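Local coordinates for protein HTH-type transcriptional regulator KdgR (Escherichia coli, PDB 1YSP) that represses genes for the transport and catabolism of 2-keto-3-deoxygluconate and is represented here by its C-terminal, IclR-type effector domain, at residues Ser8-Ile11 and Gln12-Leu16; Trp70-Arg73 and Asp74-Lys77; Gly112-Asn115 and Glu116-Glu119. All coordinates share one frame; numbering follows the deposited sequence.

The three contacts are all local, yet each belongs to a different element of the IclR C-terminal domain. Contact 1 runs along the middle of helix 4-20 and is partly buried, with an apolar side and a charged one. Contact 2 is a surface contact at the start of helix 73-80, across the chain's centre, where a weak side-chain cap and a long salt bridge accompany the first backbone bonds. Contact 3, also partly buried, closes the turn after edge strand 112-115, where carboxylates grip backbone N-H groups. At their nearest atoms contacts 2 and 3 are about 6 Å apart, and contact 1 lies about 15 Å from contact 2 and about 13 Å from contact 3.

Contact 1: Ser8-Ile11 and Gln12-Leu16; sequences SADI and QMREL
Arg14 lays its aliphatic chain back over the preceding turn of the helix, covering the carbonyl of Asp10, whose O is 3.2 Å from Arg14 CG. The pair illustrates the i to i+4 salt bridge. Asp10 carries its carboxylate anti to the backbone N (chi1 172°), which swings it along the helix toward the next turn, while the arginine runs extended from CG to NE. The bond is made by NE and not by the terminal nitrogens: Arg14 NE donates to Asp10 OD1 at 2.8 Å, nearly straight at 163°. The oxygen sits at the edge of the guanidinium, almost in its plane, and is met on its syn side, somewhat out of the carboxylate plane. The two flat groups are turned 63° apart and so do not pair flat; Asp10 OD2 is a little farther from Arg14 NE, at 3.2 Å. OD1 is shared, since His38 NE2 also bonds to it, and these two partners would probably stabilise the charged carboxylate.

Elsewhere on the helix the apolar contact is Met13 SD against Ala9 CB, 4.0 Å apart. Met13 bends only at its last torsion, and its CG packs on the carbonyl, 3.1 Å from Ala9 O. Gln12, bent at chi2, rests its CG 3.5 Å from Ser8 O. Underneath, backbone bonds such as Met13 N to Ala9 O (2.8 Å) continue the i to i+4 pattern of the helix, although Gln12 N to Ser8 O is weak.

Helix 4-20 lies against the sheet: Met13 touches strands 24-30, 33-40 and 136-142, Asp10 and Arg14 meet Ile40, while Ala9, Gln12 and Leu16 also meet helix 151-172.

Contact 2: Trp70-Arg73 and Asp74-Lys77; sequences WRDR and DEVK
Arg71 and Glu75 meet at a slant, and their orientation explains why the attraction between them is loose. Guanidinium and carboxylate planes are 30° apart, but Glu75 OE2 stands well out of the guanidinium plane, 3.9 Å from Arg71 NH2. No N-H points at it, so this long salt bridge rests on charge alone. The same oxygen, Glu75 OE2, lies slightly nearer the aliphatic part, 3.7 Å from Arg71 CD. Closer to the backbone the arginine turns apolar, with Arg71 CB 3.7 Å from Val76 CG2.

Asp72 gives the example its principle, the N-cap. With CG anti to the backbone N (chi1 170°), the carboxylate is carried forward over the first turn, where Asp72 OD2 accepts from Glu75 N at 3.4 Å, a weak capping bond. OD2 is equally near CB of Asp74, a residue whose carboxylate plane is turned 20° from that of Asp72. Three acidic side chains thus collect at the start of the helix, where its dipole would be expected to help offset their mutual repulsion. Backbone bonds begin the helix proper, Val76 N to Asp72 O at 2.9 Å and Lys77 N to Arg73 O at 3.2 Å.

Arg73, bent at chi2 and chi3, runs toward helix 96-109. Arg73 NE, buried near Val76 CG2 at 4.4 Å, has no polar partner, but NH1 forms a salt bridge with Asp104.

That bridge ties the start of helix 73-80 to helix 96-109, on which Arg73 also touches Leu103, Val76 packs on Leu100 and Trp70 leans on Val106.

Contact 3: Gly112-Asn115 and Glu116-Glu119; sequences GEDN and EEQE
The chain leaves strand 112-115 through Glu116 in the left-handed helical region (phi 47°, psi 42°), which turns it back so that Glu117 comes beside Asp114. The two acidic side chains then slide past each other in opposite directions, each accepting a backbone N-H of the other segment. Asp114 OD1 accepts from Glu117 N at 2.7 Å, nearly along its C-O axis, and more weakly from Gln118 N at 3.4 Å. In return Glu117, extended beyond CG, reaches back to take Asn115 N on OE2 at 2.8 Å, from above the carboxylate plane. The carboxylates are nearly perpendicular, at 81°, with Asp114 OD1 and Glu117 OE2 only 4.3 Å apart; Lys65, in a salt bridge with Glu117 OE1, probably eases that repulsion. Further along, a water links Asp114 OD2 (2.7 Å) to Glu119 N (3.0 Å), extending the carboxylate's hold on the loop.

Here carboxylates accept the N-H groups of a turn that follows the edge strand. The arrangement forms the beginning of the connection between antiparallel strands 112-115 and 123-130, at one margin of the sheet in this IclR effector domain of the GAF clan.

Contact 1: Ser8-Ile11 and Gln12-Leu16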
ATOM      1  N   SER A   8       9.733  14.328  -0.872  1.00 31.83           N
ATOM      2  CA  SER A   8       9.842  13.705  -2.223  1.00 31.25           C
ATOM      3  C   SER A   8       8.530  13.081  -2.613  1.00 29.48           C
ATOM      4  O   SER A   8       8.152  13.103  -3.797  1.00 27.76           O
ATOM      5  CB  SER A   8      10.897  12.605  -2.269  1.00 30.76           C
ATOM      6  OG  SER A   8      12.217  13.145  -2.243  1.00 36.28           O
ATOM      7  N   ALA A   9       7.892  12.427  -1.637  1.00 28.33           N
ATOM      8  CA  ALA A   9       6.609  11.773  -1.880  1.00 27.55           C
ATOM      9  C   ALA A   9       5.578  12.825  -2.261  1.00 27.62           C
ATOM     10  O   ALA A   9       4.800  12.602  -3.171  1.00 26.81           O
ATOM     11  CB  ALA A   9       6.153  11.053  -0.629  1.00 27.37           C
ATOM     12  N   ASP A  10       5.578  13.963  -1.561  1.00 27.03           N
ATOM     13  CA  ASP A  10       4.575  14.999  -1.789  1.00 26.79           C
ATOM     14  C   ASP A  10       4.530  15.401  -3.264  1.00 26.21           C
ATOM     15  O   ASP A  10       3.422  15.551  -3.848  1.00 23.89           O
ATOM     16  CB  ASP A  10       4.826  16.228  -0.890  1.00 28.43           C
ATOM     17  CG  ASP A  10       3.905  17.395  -1.245  1.00 30.20           C
ATOM     18  OD1 ASP A  10       2.667  17.294  -1.026  1.00 27.63           O
ATOM     19  OD2 ASP A  10       4.424  18.411  -1.793  1.00 33.46           O
ATOM     20  N   ILE A  11       5.724  15.584  -3.858  1.00 25.14           N
ATOM     21  CA  ILE A  11       5.863  15.935  -5.266  1.00 25.85           C
ATOM     22  C   ILE A  11       5.305  14.877  -6.224  1.00 25.85           C
ATOM     23  O   ILE A  11       4.579  15.180  -7.173  1.00 26.84           O
ATOM     24  CB  ILE A  11       7.397  16.238  -5.614  1.00 24.56           C
ATOM     25  CG1 ILE A  11       7.827  17.515  -4.862  1.00 25.59           C
ATOM     26  CG2 ILE A  11       7.639  16.349  -7.109  1.00 26.88           C
ATOM     27  CD1 ILE A  11       9.328  17.548  -4.493  1.00 25.57           C
ATOM     28  N   GLN A  12       5.651  13.624  -5.957  1.00 26.00           N
ATOM     29  CA  GLN A  12       5.236  12.545  -6.836  1.00 25.61           C
ATOM     30  C   GLN A  12       3.748  12.219  -6.656  1.00 24.73           C
ATOM     31  O   GLN A  12       3.069  11.812  -7.631  1.00 24.29           O
ATOM     32  CB  GLN A  12       6.118  11.307  -6.611  1.00 26.20           C
ATOM     33  CG  GLN A  12       7.593  11.544  -6.898  1.00 28.04           C
ATOM     34  CD  GLN A  12       7.839  11.969  -8.321  1.00 27.83           C
ATOM     35  OE1 GLN A  12       7.176  11.488  -9.255  1.00 27.15           O
ATOM     36  NE2 GLN A  12       8.799  12.891  -8.513  1.00 30.23           N
ATOM     37  N   MET A  13       3.255  12.424  -5.452  1.00 24.30           N
ATOM     38  CA  MET A  13       1.805  12.219  -5.163  1.00 24.69           C
ATOM     39  C   MET A  13       0.948  13.290  -5.841  1.00 25.91           C
ATOM     40  O   MET A  13      -0.122  13.023  -6.394  1.00 24.43           O
ATOM     41  CB  MET A  13       1.569  12.199  -3.671  1.00 25.47           C
ATOM     42  CG  MET A  13       2.154  10.913  -2.965  1.00 22.93           C
ATOM     43  SD  MET A  13       2.192  11.079  -1.172  1.00 26.09           S
ATOM     44  CE  MET A  13       0.454  10.977  -0.727  1.00 24.83           C
ATOM     45  N   ARG A  14       1.425  14.539  -5.791  1.00 25.67           N
ATOM     46  CA  ARG A  14       0.727  15.609  -6.522  1.00 26.19           C
ATOM     47  C   ARG A  14       0.708  15.326  -8.024  1.00 25.54           C
ATOM     48  O   ARG A  14      -0.338  15.502  -8.667  1.00 26.35           O
ATOM     49  CB  ARG A  14       1.273  17.007  -6.162  1.00 25.57           C
ATOM     50  CG  ARG A  14       0.968  17.418  -4.711  1.00 26.12           C
ATOM     51  CD  ARG A  14       1.895  18.578  -4.190  1.00 26.91           C
ATOM     52  NE  ARG A  14       1.453  18.980  -2.863  1.00 27.92           N
ATOM     53  CZ  ARG A  14       0.535  19.895  -2.595  1.00 30.30           C
ATOM     54  NH1 ARG A  14      -0.024  20.599  -3.561  1.00 31.50           N
ATOM     55  NH2 ARG A  14       0.188  20.111  -1.351  1.00 35.39           N
ATOM     56  N   GLU A  15       1.813  14.794  -8.557  1.00 26.82           N
ATOM     57  CA  GLU A  15       1.870  14.310  -9.935  1.00 27.56           C
ATOM     58  C   GLU A  15       0.855  13.158 -10.293  1.00 28.99           C
ATOM     59  O   GLU A  15       0.165  13.193 -11.327  1.00 27.51           O
ATOM     60  CB  GLU A  15       3.307  13.963 -10.315  1.00 27.79           C
ATOM     61  CG  GLU A  15       3.506  13.470 -11.746  1.00 29.27           C
ATOM     62  CD  GLU A  15       3.517  14.581 -12.817  1.00 31.06           C
ATOM     63  OE1 GLU A  15       3.023  15.713 -12.609  1.00 29.59           O
ATOM     64  OE2 GLU A  15       4.046  14.287 -13.895  1.00 34.54           O
ATOM     65  N   LEU A  16       0.759  12.158  -9.427  1.00 29.02           N
ATOM     66  CA  LEU A  16      -0.264  11.121  -9.623  1.00 30.18           C
ATOM     67  C   LEU A  16      -1.680  11.694  -9.554  1.00 29.61           C
ATOM     68  O   LEU A  16      -2.546  11.273 -10.309  1.00 30.72           O
ATOM     69  CB  LEU A  16      -0.117  10.035  -8.540  1.00 29.05           C
ATOM     70  CG  LEU A  16       1.080   9.102  -8.698  1.00 30.17           C
ATOM     71  CD1 LEU A  16       1.378   8.397  -7.316  1.00 29.77           C
ATOM     72  CD2 LEU A  16       0.854   8.080  -9.870  1.00 28.73           C
TER

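Contact 2: Trp70-Arg73 and Asp74-Lys77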
ATOM      1  N   TRP A  70       7.744  -7.943   1.308  1.00 30.50           N
ATOM      2  CA  TRP A  70       9.183  -8.156   1.053  1.00 33.97           C
ATOM      3  C   TRP A  70       9.991  -8.492   2.345  1.00 36.34           C
ATOM      4  O   TRP A  70      11.236  -8.638   2.298  1.00 36.03           O
ATOM      5  CB  TRP A  70       9.782  -6.918   0.347  1.00 33.73           C
ATOM      6  CG  TRP A  70       9.392  -6.816  -1.118  1.00 35.83           C
ATOM      7  CD1 TRP A  70      10.128  -7.231  -2.183  1.00 36.84           C
ATOM      8  CD2 TRP A  70       8.154  -6.302  -1.661  1.00 35.34           C
ATOM      9  NE1 TRP A  70       9.421  -7.042  -3.348  1.00 37.52           N
ATOM     10  CE2 TRP A  70       8.224  -6.440  -3.056  1.00 36.81           C
ATOM     11  CE3 TRP A  70       7.000  -5.738  -1.092  1.00 34.71           C
ATOM     12  CZ2 TRP A  70       7.187  -6.038  -3.905  1.00 34.90           C
ATOM     13  CZ3 TRP A  70       5.969  -5.316  -1.940  1.00 32.70           C
ATOM     14  CH2 TRP A  70       6.075  -5.490  -3.331  1.00 34.91           C
ATOM     15  N   ARG A  71       9.297  -8.603   3.473  1.00 37.01           N
ATOM     16  CA  ARG A  71       9.958  -8.764   4.772  1.00 40.18           C
ATOM     17  C   ARG A  71      10.308 -10.197   5.050  1.00 41.70           C
ATOM     18  O   ARG A  71       9.706 -11.110   4.463  1.00 40.99           O
ATOM     19  CB  ARG A  71       9.091  -8.262   5.917  1.00 40.04           C
ATOM     20  CG  ARG A  71       9.178  -6.820   6.162  1.00 40.89           C
ATOM     21  CD  ARG A  71       8.676  -6.574   7.544  1.00 42.97           C
ATOM     22  NE  ARG A  71       8.018  -5.290   7.639  1.00 44.65           N
ATOM     23  CZ  ARG A  71       8.614  -4.152   7.974  1.00 49.34           C
ATOM     24  NH1 ARG A  71       7.895  -3.038   8.013  1.00 50.32           N
ATOM     25  NH2 ARG A  71       9.912  -4.109   8.268  1.00 49.49           N
ATOM     26  N   ASP A  72      11.305 -10.387   5.936  1.00 45.03           N
ATOM     27  CA  ASP A  72      11.643 -11.718   6.439  1.00 48.06           C
ATOM     28  C   ASP A  72      10.339 -12.282   6.997  1.00 48.57           C
ATOM     29  O   ASP A  72       9.661 -11.615   7.785  1.00 49.20           O
ATOM     30  CB  ASP A  72      12.758 -11.641   7.512  1.00 48.87           C
ATOM     31  CG  ASP A  72      12.999 -12.985   8.252  1.00 52.58           C
ATOM     32  OD1 ASP A  72      13.152 -14.052   7.597  1.00 56.62           O
ATOM     33  OD2 ASP A  72      13.048 -12.962   9.508  1.00 55.38           O
ATOM     34  N   ARG A  73       9.980 -13.485   6.554  1.00 49.30           N
ATOM     35  CA  ARG A  73       8.708 -14.102   6.918  1.00 49.85           C
ATOM     36  C   ARG A  73       8.601 -14.448   8.416  1.00 49.86           C
ATOM     37  O   ARG A  73       7.514 -14.783   8.919  1.00 49.22           O
ATOM     38  CB  ARG A  73       8.457 -15.345   6.067  1.00 49.83           C
ATOM     39  CG  ARG A  73       6.977 -15.744   5.978  1.00 52.62           C
ATOM     40  CD  ARG A  73       6.326 -15.395   4.615  1.00 56.60           C
ATOM     41  NE  ARG A  73       6.592 -14.019   4.183  1.00 57.29           N
ATOM     42  CZ  ARG A  73       6.174 -13.480   3.037  1.00 60.76           C
ATOM     43  NH1 ARG A  73       5.439 -14.188   2.172  1.00 61.59           N
ATOM     44  NH2 ARG A  73       6.489 -12.215   2.749  1.00 60.84           N
ATOM     45  N   ASP A  74       9.733 -14.372   9.116  1.00 49.29           N
ATOM     46  CA  ASP A  74       9.743 -14.556  10.566  1.00 49.08           C
ATOM     47  C   ASP A  74       9.466 -13.259  11.299  1.00 47.54           C
ATOM     48  O   ASP A  74       8.706 -13.258  12.264  1.00 48.13           O
ATOM     49  CB  ASP A  74      11.024 -15.258  11.059  1.00 49.84           C
ATOM     50  CG  ASP A  74      10.773 -16.727  11.396  1.00 51.24           C
ATOM     51  OD1 ASP A  74      10.544 -17.035  12.590  1.00 55.19           O
ATOM     52  OD2 ASP A  74      10.753 -17.572  10.481  1.00 50.02           O
ATOM     53  N   GLU A  75      10.052 -12.165  10.817  1.00 45.42           N
ATOM     54  CA  GLU A  75       9.623 -10.823  11.177  1.00 43.51           C
ATOM     55  C   GLU A  75       8.110 -10.599  10.930  1.00 41.69           C
ATOM     56  O   GLU A  75       7.441 -10.046  11.783  1.00 39.84           O
ATOM     57  CB  GLU A  75      10.415  -9.795  10.386  1.00 44.91           C
ATOM     58  CG  GLU A  75      11.584  -9.160  11.121  1.00 47.99           C
ATOM     59  CD  GLU A  75      11.728  -7.707  10.737  1.00 50.97           C
ATOM     60  OE1 GLU A  75      12.872  -7.228  10.495  1.00 51.10           O
ATOM     61  OE2 GLU A  75      10.664  -7.050  10.651  1.00 52.33           O
ATOM     62  N   VAL A  76       7.600 -11.057   9.779  1.00 39.63           N
ATOM     63  CA  VAL A  76       6.154 -10.980   9.447  1.00 37.22           C
ATOM     64  C   VAL A  76       5.320 -11.694  10.509  1.00 37.20           C
ATOM     65  O   VAL A  76       4.461 -11.084  11.125  1.00 34.23           O
ATOM     66  CB  VAL A  76       5.818 -11.527   8.014  1.00 37.33           C
ATOM     67  CG1 VAL A  76       4.288 -11.717   7.832  1.00 34.40           C
ATOM     68  CG2 VAL A  76       6.382 -10.603   6.905  1.00 35.00           C
ATOM     69  N   LYS A  77       5.575 -12.994  10.723  1.00 37.41           N
ATOM     70  CA  LYS A  77       4.771 -13.740  11.693  1.00 38.53           C
ATOM     71  C   LYS A  77       4.877 -13.082  13.096  1.00 37.98           C
ATOM     72  O   LYS A  77       3.893 -13.021  13.821  1.00 38.04           O
ATOM     73  CB  LYS A  77       5.113 -15.243  11.665  1.00 38.38           C
ATOM     74  CG  LYS A  77       4.393 -16.034  10.536  1.00 40.30           C
ATOM     75  CD  LYS A  77       4.716 -17.553  10.588  1.00 40.09           C
ATOM     76  CE  LYS A  77       4.506 -18.105  12.019  1.00 45.28           C
ATOM     77  NZ  LYS A  77       4.699 -19.591  12.195  1.00 44.45           N
TER

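Contact 3: Gly112-Asn115 and Glu116-Glu119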
ATOM      1  N   GLY A 112       0.345  -4.452  -4.232  1.00 23.62           N
ATOM      2  CA  GLY A 112      -0.629  -5.053  -3.299  1.00 23.77           C
ATOM      3  C   GLY A 112      -1.945  -4.367  -3.543  1.00 22.72           C
ATOM      4  O   GLY A 112      -2.001  -3.262  -4.110  1.00 22.05           O
ATOM      5  N   GLU A 113      -3.031  -5.023  -3.149  1.00 22.63           N
ATOM      6  CA  GLU A 113      -4.340  -4.422  -3.371  1.00 23.85           C
ATOM      7  C   GLU A 113      -5.210  -4.573  -2.162  1.00 24.88           C
ATOM      8  O   GLU A 113      -4.974  -5.465  -1.303  1.00 24.84           O
ATOM      9  CB  GLU A 113      -5.069  -5.090  -4.539  1.00 24.28           C
ATOM     10  CG  GLU A 113      -4.636  -4.783  -5.940  1.00 27.99           C
ATOM     11  CD  GLU A 113      -5.556  -5.524  -6.959  1.00 28.80           C
ATOM     12  OE1 GLU A 113      -5.210  -6.655  -7.419  1.00 33.94           O
ATOM     13  OE2 GLU A 113      -6.629  -4.976  -7.284  1.00 32.35           O
ATOM     14  N   ASP A 114      -6.229  -3.720  -2.086  1.00 24.40           N
ATOM     15  CA  ASP A 114      -7.336  -3.858  -1.171  1.00 24.08           C
ATOM     16  C   ASP A 114      -8.538  -3.844  -2.095  1.00 25.00           C
ATOM     17  O   ASP A 114      -8.912  -2.787  -2.579  1.00 26.06           O
ATOM     18  CB  ASP A 114      -7.400  -2.658  -0.208  1.00 24.56           C
ATOM     19  CG  ASP A 114      -8.784  -2.497   0.468  1.00 27.78           C
ATOM     20  OD1 ASP A 114      -9.636  -3.431   0.452  1.00 28.51           O
ATOM     21  OD2 ASP A 114      -9.040  -1.442   1.029  1.00 28.23           O
ATOM     22  N   ASN A 115      -9.089  -5.014  -2.376  1.00 24.73           N
ATOM     23  CA  ASN A 115     -10.244  -5.145  -3.243  1.00 24.23           C
ATOM     24  C   ASN A 115     -11.515  -5.326  -2.397  1.00 25.06           C
ATOM     25  O   ASN A 115     -11.938  -6.456  -2.092  1.00 24.76           O
ATOM     26  CB  ASN A 115     -10.014  -6.283  -4.227  1.00 25.52           C
ATOM     27  CG  ASN A 115     -11.142  -6.436  -5.235  1.00 29.03           C
ATOM     28  OD1 ASN A 115     -12.001  -5.567  -5.335  1.00 31.47           O
ATOM     29  ND2 ASN A 115     -11.158  -7.556  -5.953  1.00 35.78           N
ATOM     30  N   GLU A 116     -12.070  -4.206  -1.973  1.00 25.02           N
ATOM     31  CA  GLU A 116     -13.213  -4.169  -1.034  1.00 26.93           C
ATOM     32  C   GLU A 116     -13.029  -5.088   0.181  1.00 27.71           C
ATOM     33  O   GLU A 116     -13.952  -5.828   0.591  1.00 26.15           O
ATOM     34  CB  GLU A 116     -14.523  -4.515  -1.777  1.00 27.42           C
ATOM     35  CG  GLU A 116     -14.809  -3.595  -2.952  1.00 29.46           C
ATOM     36  CD  GLU A 116     -16.124  -4.012  -3.678  1.00 31.30           C
ATOM     37  OE1 GLU A 116     -16.089  -4.927  -4.530  1.00 34.29           O
ATOM     38  OE2 GLU A 116     -17.143  -3.393  -3.367  1.00 35.52           O
ATOM     39  N   GLU A 117     -11.807  -5.072   0.717  1.00 26.07           N
ATOM     40  CA  GLU A 117     -11.471  -5.805   1.927  1.00 26.80           C
ATOM     41  C   GLU A 117     -11.709  -4.999   3.202  1.00 27.45           C
ATOM     42  O   GLU A 117     -11.948  -5.575   4.246  1.00 26.17           O
ATOM     43  CB  GLU A 117     -10.014  -6.298   1.828  1.00 24.99           C
ATOM     44  CG  GLU A 117      -9.831  -7.372   0.761  1.00 24.34           C
ATOM     45  CD  GLU A 117      -8.412  -7.483   0.291  1.00 25.28           C
ATOM     46  OE1 GLU A 117      -7.536  -7.702   1.147  1.00 30.25           O
ATOM     47  OE2 GLU A 117      -8.158  -7.257  -0.905  1.00 23.77           O
ATOM     48  N   GLN A 118     -11.641  -3.664   3.129  1.00 29.42           N
ATOM     49  CA  GLN A 118     -11.978  -2.809   4.281  1.00 32.53           C
ATOM     50  C   GLN A 118     -13.416  -2.308   4.256  1.00 33.86           C
ATOM     51  O   GLN A 118     -14.083  -2.256   5.296  1.00 33.42           O
ATOM     52  CB  GLN A 118     -11.076  -1.570   4.333  1.00 33.02           C
ATOM     53  CG  GLN A 118      -9.679  -1.793   4.745  1.00 33.54           C
ATOM     54  CD  GLN A 118      -8.997  -0.465   5.058  1.00 37.37           C
ATOM     55  OE1 GLN A 118      -8.756  -0.148   6.214  1.00 41.63           O
ATOM     56  NE2 GLN A 118      -8.702   0.317   4.024  1.00 35.48           N
ATOM     57  N   GLU A 119     -13.879  -1.937   3.071  1.00 35.07           N
ATOM     58  CA  GLU A 119     -15.156  -1.268   2.915  1.00 37.93           C
ATOM     59  C   GLU A 119     -15.726  -1.637   1.565  1.00 37.41           C
ATOM     60  O   GLU A 119     -15.022  -1.594   0.542  1.00 36.87           O
ATOM     61  CB  GLU A 119     -14.938   0.245   3.008  1.00 38.57           C
ATOM     62  CG  GLU A 119     -16.166   1.040   3.384  1.00 45.42           C
ATOM     63  CD  GLU A 119     -15.812   2.455   3.798  1.00 51.05           C
ATOM     64  OE1 GLU A 119     -16.628   3.367   3.540  1.00 55.16           O
ATOM     65  OE2 GLU A 119     -14.710   2.653   4.361  1.00 53.88           O
TER
HETATM   66  O   HOH W   1     -11.763  -1.562   0.934  1.00 28.91           O